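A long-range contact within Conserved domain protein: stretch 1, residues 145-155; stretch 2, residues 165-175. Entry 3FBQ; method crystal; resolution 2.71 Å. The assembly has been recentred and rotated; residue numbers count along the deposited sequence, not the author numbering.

Stretch 1, residues 145-155: SMDSKERTIGG
Stretch 2 (165-175) NMEKVAMSPVS

Two strands, 149-152 and 165-171, run antiparallel at 167°, their axes 4.6 Å apart at closest, and the contact buries 827 Å². Backbone hydrogen bonds set the register.

Asn 165, within a strand already under way, touches stretch 1 little. Met 166 (m, m, p) donates from N to Gly 155 O at 3.0 Å; Gly 155 sits at phi/psi 124/149, where a CB would jam against the preceding carbonyl, so glycine fits. Met 166 CB packs 3.9 Å from Ile 153 CG1. Glu 167, phi/psi -138/-47, breaks the extended pattern: its O accepts Ile 153 N at 3.1 Å, no return bond forms, and Ile 153 O and Glu 167 O, both acceptors, lie 3.0 Å apart. Its CA-to-CB bond points away from stretch 1, and its carboxylate is hydrogen-bonded elsewhere in the structure.

From Lys 168 the strand is regular. Lys 168 faces Thr 152 in a non-hydrogen-bonded pair, on the same face as Glu 150 and Ala 170; its aliphatic CD comes 3.3 Å from Glu 150 OE1. Buried Val 169 (p) pairs with Arg 151: Val 169 N to Arg 151 O, 3.0 Å, and Arg 151 N to Val 169 O, 3.1 Å. Ile 153 (chi1 p) brings CD1 within 3.8 Å of Val 169 CB. Ala 170 lies opposite Glu 150, CA atoms 4.1 Å apart; its small CB leaves Glu 150 CG at 3.9 Å. Met 171 (m, t, m) pairs with Lys 149: Met 171 N to Lys 149 O, 2.9 Å, and Lys 149 N to Met 171 O, 3.1 Å.

Beyond the strand, Ser 172 OG accepts Val 174 N at 3.1 Å, bracing the turn. Met 146, chi1 p and chi2 t, covers it: CE meets Pro 173 CD at 3.5 Å, and SD meets Val 174 CG1 at 4.0 Å. Ser 175 does not touch stretch 1, but its O accepts Ser 172 N at 2.7 Å and Ser 172 OG at 2.8 Å.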

ATOM      1  N   SER A 145      22.796  15.895  -3.276  1.00 29.04           N
ATOM      2  CA  SER A 145      22.619  16.490  -1.953  1.00 27.90           C
ATOM      3  C   SER A 145      23.320  17.821  -1.825  1.00 28.05           C
ATOM      4  O   SER A 145      24.416  17.996  -2.323  1.00 28.54           O
ATOM      5  CB  SER A 145      23.240  15.581  -0.915  1.00 26.96           C
ATOM      6  OG  SER A 145      22.594  14.321  -0.850  1.00 28.63           O
ATOM      7  N   MET A 146      22.731  18.754  -1.088  1.00 28.74           N
ATOM      8  CA  MET A 146      23.506  19.886  -0.632  1.00 28.89           C
ATOM      9  C   MET A 146      24.647  19.366   0.259  1.00 29.63           C
ATOM     10  O   MET A 146      24.494  18.333   0.896  1.00 30.30           O
ATOM     11  CB  MET A 146      22.651  21.057  -0.066  1.00 27.24           C
ATOM     12  CG  MET A 146      21.737  20.854   1.125  1.00 30.81           C
ATOM     13  SD  MET A 146      20.664  22.340   1.462  1.00 26.73           S
ATOM     14  CE  MET A 146      21.744  23.351   0.607  1.00 20.38           C
ATOM     15  N   ASP A 147      25.815  20.024   0.227  1.00 31.17           N
ATOM     16  CA  ASP A 147      26.929  19.742   1.162  1.00 32.29           C
ATOM     17  C   ASP A 147      26.643  20.128   2.589  1.00 31.75           C
ATOM     18  O   ASP A 147      26.009  21.161   2.866  1.00 31.21           O
ATOM     19  CB  ASP A 147      28.162  20.553   0.778  1.00 34.36           C
ATOM     20  CG  ASP A 147      29.101  19.792  -0.156  1.00 40.91           C
ATOM     21  OD1 ASP A 147      29.478  18.616   0.202  1.00 46.60           O
ATOM     22  OD2 ASP A 147      29.450  20.378  -1.236  1.00 44.57           O
ATOM     23  N   SER A 148      27.144  19.320   3.511  1.00 31.82           N
ATOM     24  CA  SER A 148      27.158  19.729   4.902  1.00 32.02           C
ATOM     25  C   SER A 148      28.479  19.395   5.622  1.00 32.87           C
ATOM     26  O   SER A 148      29.120  18.377   5.321  1.00 30.86           O
ATOM     27  CB  SER A 148      26.039  19.039   5.596  1.00 31.43           C
ATOM     28  OG  SER A 148      26.308  17.685   5.450  1.00 30.28           O
ATOM     29  N   LYS A 149      28.832  20.258   6.585  1.00 34.13           N
ATOM     30  CA  LYS A 149      29.957  20.060   7.495  1.00 35.87           C
ATOM     31  C   LYS A 149      29.538  19.229   8.679  1.00 36.85           C
ATOM     32  O   LYS A 149      28.757  19.700   9.532  1.00 36.48           O
ATOM     33  CB  LYS A 149      30.452  21.411   8.017  1.00 36.15           C
ATOM     34  CG  LYS A 149      31.850  21.757   7.527  1.00 39.57           C
ATOM     35  CD  LYS A 149      32.718  22.462   8.588  1.00 42.22           C
ATOM     36  CE  LYS A 149      33.675  21.517   9.277  1.00 43.85           C
ATOM     37  NZ  LYS A 149      32.992  20.756  10.380  1.00 45.18           N
ATOM     38  N   GLU A 150      30.051  18.000   8.744  1.00 38.26           N
ATOM     39  CA  GLU A 150      29.801  17.151   9.911  1.00 39.06           C
ATOM     40  C   GLU A 150      31.026  16.958  10.723  1.00 39.52           C
ATOM     41  O   GLU A 150      32.069  16.638  10.183  1.00 39.62           O
ATOM     42  CB  GLU A 150      29.376  15.767   9.576  1.00 38.69           C
ATOM     43  CG  GLU A 150      28.802  15.531   8.274  1.00 41.29           C
ATOM     44  CD  GLU A 150      28.867  14.037   8.004  1.00 45.90           C
ATOM     45  OE1 GLU A 150      28.209  13.252   8.730  1.00 45.89           O
ATOM     46  OE2 GLU A 150      29.634  13.641   7.102  1.00 49.09           O
ATOM     47  N   ARG A 151      30.866  17.126  12.032  1.00 40.62           N
ATOM     48  CA  ARG A 151      31.890  16.827  13.006  1.00 41.66           C
ATOM     49  C   ARG A 151      31.377  15.688  13.861  1.00 42.01           C
ATOM     50  O   ARG A 151      30.170  15.612  14.183  1.00 42.64           O
ATOM     51  CB  ARG A 151      32.143  18.039  13.876  1.00 41.56           C
ATOM     52  CG  ARG A 151      33.542  18.065  14.440  1.00 45.70           C
ATOM     53  CD  ARG A 151      33.901  19.453  14.924  1.00 50.74           C
ATOM     54  NE  ARG A 151      33.167  19.786  16.148  1.00 56.22           N
ATOM     55  CZ  ARG A 151      33.623  19.587  17.393  1.00 60.04           C
ATOM     56  NH1 ARG A 151      34.840  19.066  17.602  1.00 61.26           N
ATOM     57  NH2 ARG A 151      32.865  19.922  18.442  1.00 60.64           N
ATOM     58  N   THR A 152      32.267  14.774  14.229  1.00 41.74           N
ATOM     59  CA  THR A 152      31.852  13.766  15.212  1.00 40.99           C
ATOM     60  C   THR A 152      32.143  14.239  16.634  1.00 39.83           C
ATOM     61  O   THR A 152      33.268  14.586  16.951  1.00 39.57           O
ATOM     62  CB  THR A 152      32.417  12.369  14.924  1.00 40.83           C
ATOM     63  OG1 THR A 152      33.176  11.946  16.061  1.00 40.36           O
ATOM     64  CG2 THR A 152      33.319  12.405  13.687  1.00 42.72           C
ATOM     65  N   ILE A 153      31.101  14.258  17.459  1.00 39.16           N
ATOM     66  CA  ILE A 153      31.138  14.796  18.820  1.00 38.75           C
ATOM     67  C   ILE A 153      30.754  13.759  19.903  1.00 39.98           C
ATOM     68  O   ILE A 153      30.181  12.709  19.616  1.00 41.85           O
ATOM     69  CB  ILE A 153      30.193  16.010  18.971  1.00 37.93           C
ATOM     70  CG1 ILE A 153      28.721  15.548  18.994  1.00 37.68           C
ATOM     71  CG2 ILE A 153      30.464  16.993  17.920  1.00 36.41           C
ATOM     72  CD1 ILE A 153      27.700  16.513  18.433  1.00 33.85           C
ATOM     73  N   GLY A 154      31.056  14.061  21.156  1.00 40.30           N
ATOM     74  CA  GLY A 154      30.670  13.223  22.291  1.00 40.85           C
ATOM     75  C   GLY A 154      30.095  14.166  23.323  1.00 41.35           C
ATOM     76  O   GLY A 154      29.923  15.360  23.044  1.00 42.47           O
ATOM     77  N   GLY A 155      29.793  13.672  24.510  1.00 41.03           N
ATOM     78  CA  GLY A 155      29.124  14.513  25.487  1.00 40.54           C
ATOM     79  C   GLY A 155      27.879  13.779  25.862  1.00 40.21           C
ATOM     80  O   GLY A 155      27.331  13.074  25.033  1.00 41.38           O
ATOM     81  N   ASN A 165      23.419  10.367  24.860  1.00 33.99           N
ATOM     82  CA  ASN A 165      24.736  10.583  24.241  1.00 34.31           C
ATOM     83  C   ASN A 165      24.717  11.259  22.908  1.00 34.01           C
ATOM     84  O   ASN A 165      24.105  10.753  21.961  1.00 34.61           O
ATOM     85  CB  ASN A 165      25.460   9.268  24.070  1.00 34.71           C
ATOM     86  CG  ASN A 165      25.392   8.437  25.297  1.00 37.14           C
ATOM     87  OD1 ASN A 165      26.115   8.695  26.275  1.00 38.56           O
ATOM     88  ND2 ASN A 165      24.490   7.452  25.294  1.00 37.62           N
ATOM     89  N   MET A 166      25.412  12.384  22.815  1.00 33.14           N
ATOM     90  CA  MET A 166      25.568  13.041  21.540  1.00 32.41           C
ATOM     91  C   MET A 166      26.411  12.113  20.646  1.00 32.86           C
ATOM     92  O   MET A 166      27.102  11.207  21.145  1.00 33.31           O
ATOM     93  CB  MET A 166      26.228  14.419  21.781  1.00 33.18           C
ATOM     94  CG  MET A 166      25.306  15.548  22.441  1.00 29.55           C
ATOM     95  SD  MET A 166      23.560  15.647  21.824  1.00 22.91           S
ATOM     96  CE  MET A 166      22.727  14.457  22.877  1.00 30.85           C
ATOM     97  N   GLU A 167      26.336  12.274  19.336  1.00 32.76           N
ATOM     98  CA  GLU A 167      27.130  11.411  18.433  1.00 32.62           C
ATOM     99  C   GLU A 167      27.734  12.250  17.312  1.00 32.57           C
ATOM    100  O   GLU A 167      28.935  12.147  16.974  1.00 31.81           O
ATOM    101  CB  GLU A 167      26.257  10.322  17.784  1.00 32.93           C
ATOM    102  CG  GLU A 167      26.080   8.942  18.492  1.00 33.23           C
ATOM    103  CD  GLU A 167      24.978   8.074  17.793  1.00 38.25           C
ATOM    104  OE1 GLU A 167      24.613   6.939  18.252  1.00 40.61           O
ATOM    105  OE2 GLU A 167      24.433   8.543  16.764  1.00 39.22           O
ATOM    106  N   LYS A 168      26.895  13.088  16.719  1.00 32.11           N
ATOM    107  CA  LYS A 168      27.341  13.800  15.552  1.00 32.29           C
ATOM    108  C   LYS A 168      26.608  15.092  15.359  1.00 31.66           C
ATOM    109  O   LYS A 168      25.465  15.231  15.793  1.00 32.88           O
ATOM    110  CB  LYS A 168      27.128  12.932  14.327  1.00 31.75           C
ATOM    111  CG  LYS A 168      28.227  13.143  13.337  1.00 35.00           C
ATOM    112  CD  LYS A 168      27.806  12.773  11.941  1.00 40.55           C
ATOM    113  CE  LYS A 168      27.575  11.257  11.767  1.00 42.92           C
ATOM    114  NZ  LYS A 168      28.650  10.494  12.478  1.00 42.62           N
ATOM    115  N   VAL A 169      27.227  16.030  14.670  1.00 30.19           N
ATOM    116  CA  VAL A 169      26.506  17.232  14.319  1.00 30.12           C
ATOM    117  C   VAL A 169      26.741  17.497  12.828  1.00 30.81           C
ATOM    118  O   VAL A 169      27.828  17.191  12.342  1.00 31.28           O
ATOM    119  CB  VAL A 169      26.944  18.425  15.230  1.00 30.30           C
ATOM    120  CG1 VAL A 169      28.434  18.763  15.039  1.00 28.77           C
ATOM    121  CG2 VAL A 169      26.043  19.652  15.038  1.00 29.20           C
ATOM    122  N   ALA A 170      25.746  18.018  12.093  1.00 30.94           N
ATOM    123  CA  ALA A 170      25.943  18.291  10.669  1.00 31.76           C
ATOM    124  C   ALA A 170      25.240  19.563  10.183  1.00 32.34           C
ATOM    125  O   ALA A 170      24.076  19.718  10.397  1.00 32.58           O
ATOM    126  CB  ALA A 170      25.564  17.073   9.817  1.00 31.03           C
ATOM    127  N   MET A 171      25.951  20.452   9.490  1.00 32.98           N
ATOM    128  CA  MET A 171      25.450  21.801   9.279  1.00 33.22           C
ATOM    129  C   MET A 171      25.387  22.106   7.788  1.00 31.91           C
ATOM    130  O   MET A 171      26.424  22.189   7.154  1.00 32.68           O
ATOM    131  CB  MET A 171      26.315  22.806  10.076  1.00 33.55           C
ATOM    132  CG  MET A 171      26.573  22.371  11.611  1.00 39.18           C
ATOM    133  SD  MET A 171      28.096  23.101  12.439  1.00 51.07           S
ATOM    134  CE  MET A 171      29.456  21.969  12.035  1.00 46.76           C
ATOM    135  N   SER A 172      24.179  22.202   7.222  1.00 29.87           N
ATOM    136  CA  SER A 172      23.988  22.647   5.849  1.00 28.71           C
ATOM    137  C   SER A 172      23.708  24.123   5.847  1.00 28.31           C
ATOM    138  O   SER A 172      23.650  24.745   6.882  1.00 28.79           O
ATOM    139  CB  SER A 172      22.793  21.966   5.198  1.00 29.62           C
ATOM    140  OG  SER A 172      21.543  22.492   5.661  1.00 31.04           O
ATOM    141  N   PRO A 173      23.503  24.702   4.678  1.00 27.88           N
ATOM    142  CA  PRO A 173      23.271  26.137   4.659  1.00 28.63           C
ATOM    143  C   PRO A 173      21.867  26.548   5.162  1.00 28.79           C
ATOM    144  O   PRO A 173      21.611  27.742   5.484  1.00 29.50           O
ATOM    145  CB  PRO A 173      23.396  26.476   3.174  1.00 28.00           C
ATOM    146  CG  PRO A 173      24.202  25.402   2.642  1.00 27.02           C
ATOM    147  CD  PRO A 173      23.825  24.193   3.345  1.00 27.95           C
ATOM    148  N   VAL A 174      21.015  25.549   5.270  1.00 27.35           N
ATOM    149  CA  VAL A 174      19.593  25.726   5.328  1.00 26.28           C
ATOM    150  C   VAL A 174      19.145  25.165   6.702  1.00 26.72           C
ATOM    151  O   VAL A 174      18.154  25.615   7.295  1.00 26.28           O
ATOM    152  CB  VAL A 174      19.007  24.914   4.110  1.00 26.20           C
ATOM    153  CG1 VAL A 174      18.430  23.641   4.498  1.00 19.10           C
ATOM    154  CG2 VAL A 174      18.058  25.712   3.337  1.00 27.08           C
ATOM    155  N   SER A 175      19.912  24.207   7.230  1.00 26.14           N
ATOM    156  CA  SER A 175      19.501  23.460   8.417  1.00 25.15           C
ATOM    157  C   SER A 175      20.712  22.766   9.014  1.00 23.77           C
ATOM    158  O   SER A 175      21.809  22.787   8.450  1.00 22.09           O
ATOM    159  CB  SER A 175      18.407  22.447   8.053  1.00 25.37           C
ATOM    160  OG  SER A 175      18.958  21.398   7.249  1.00 30.13           O
TER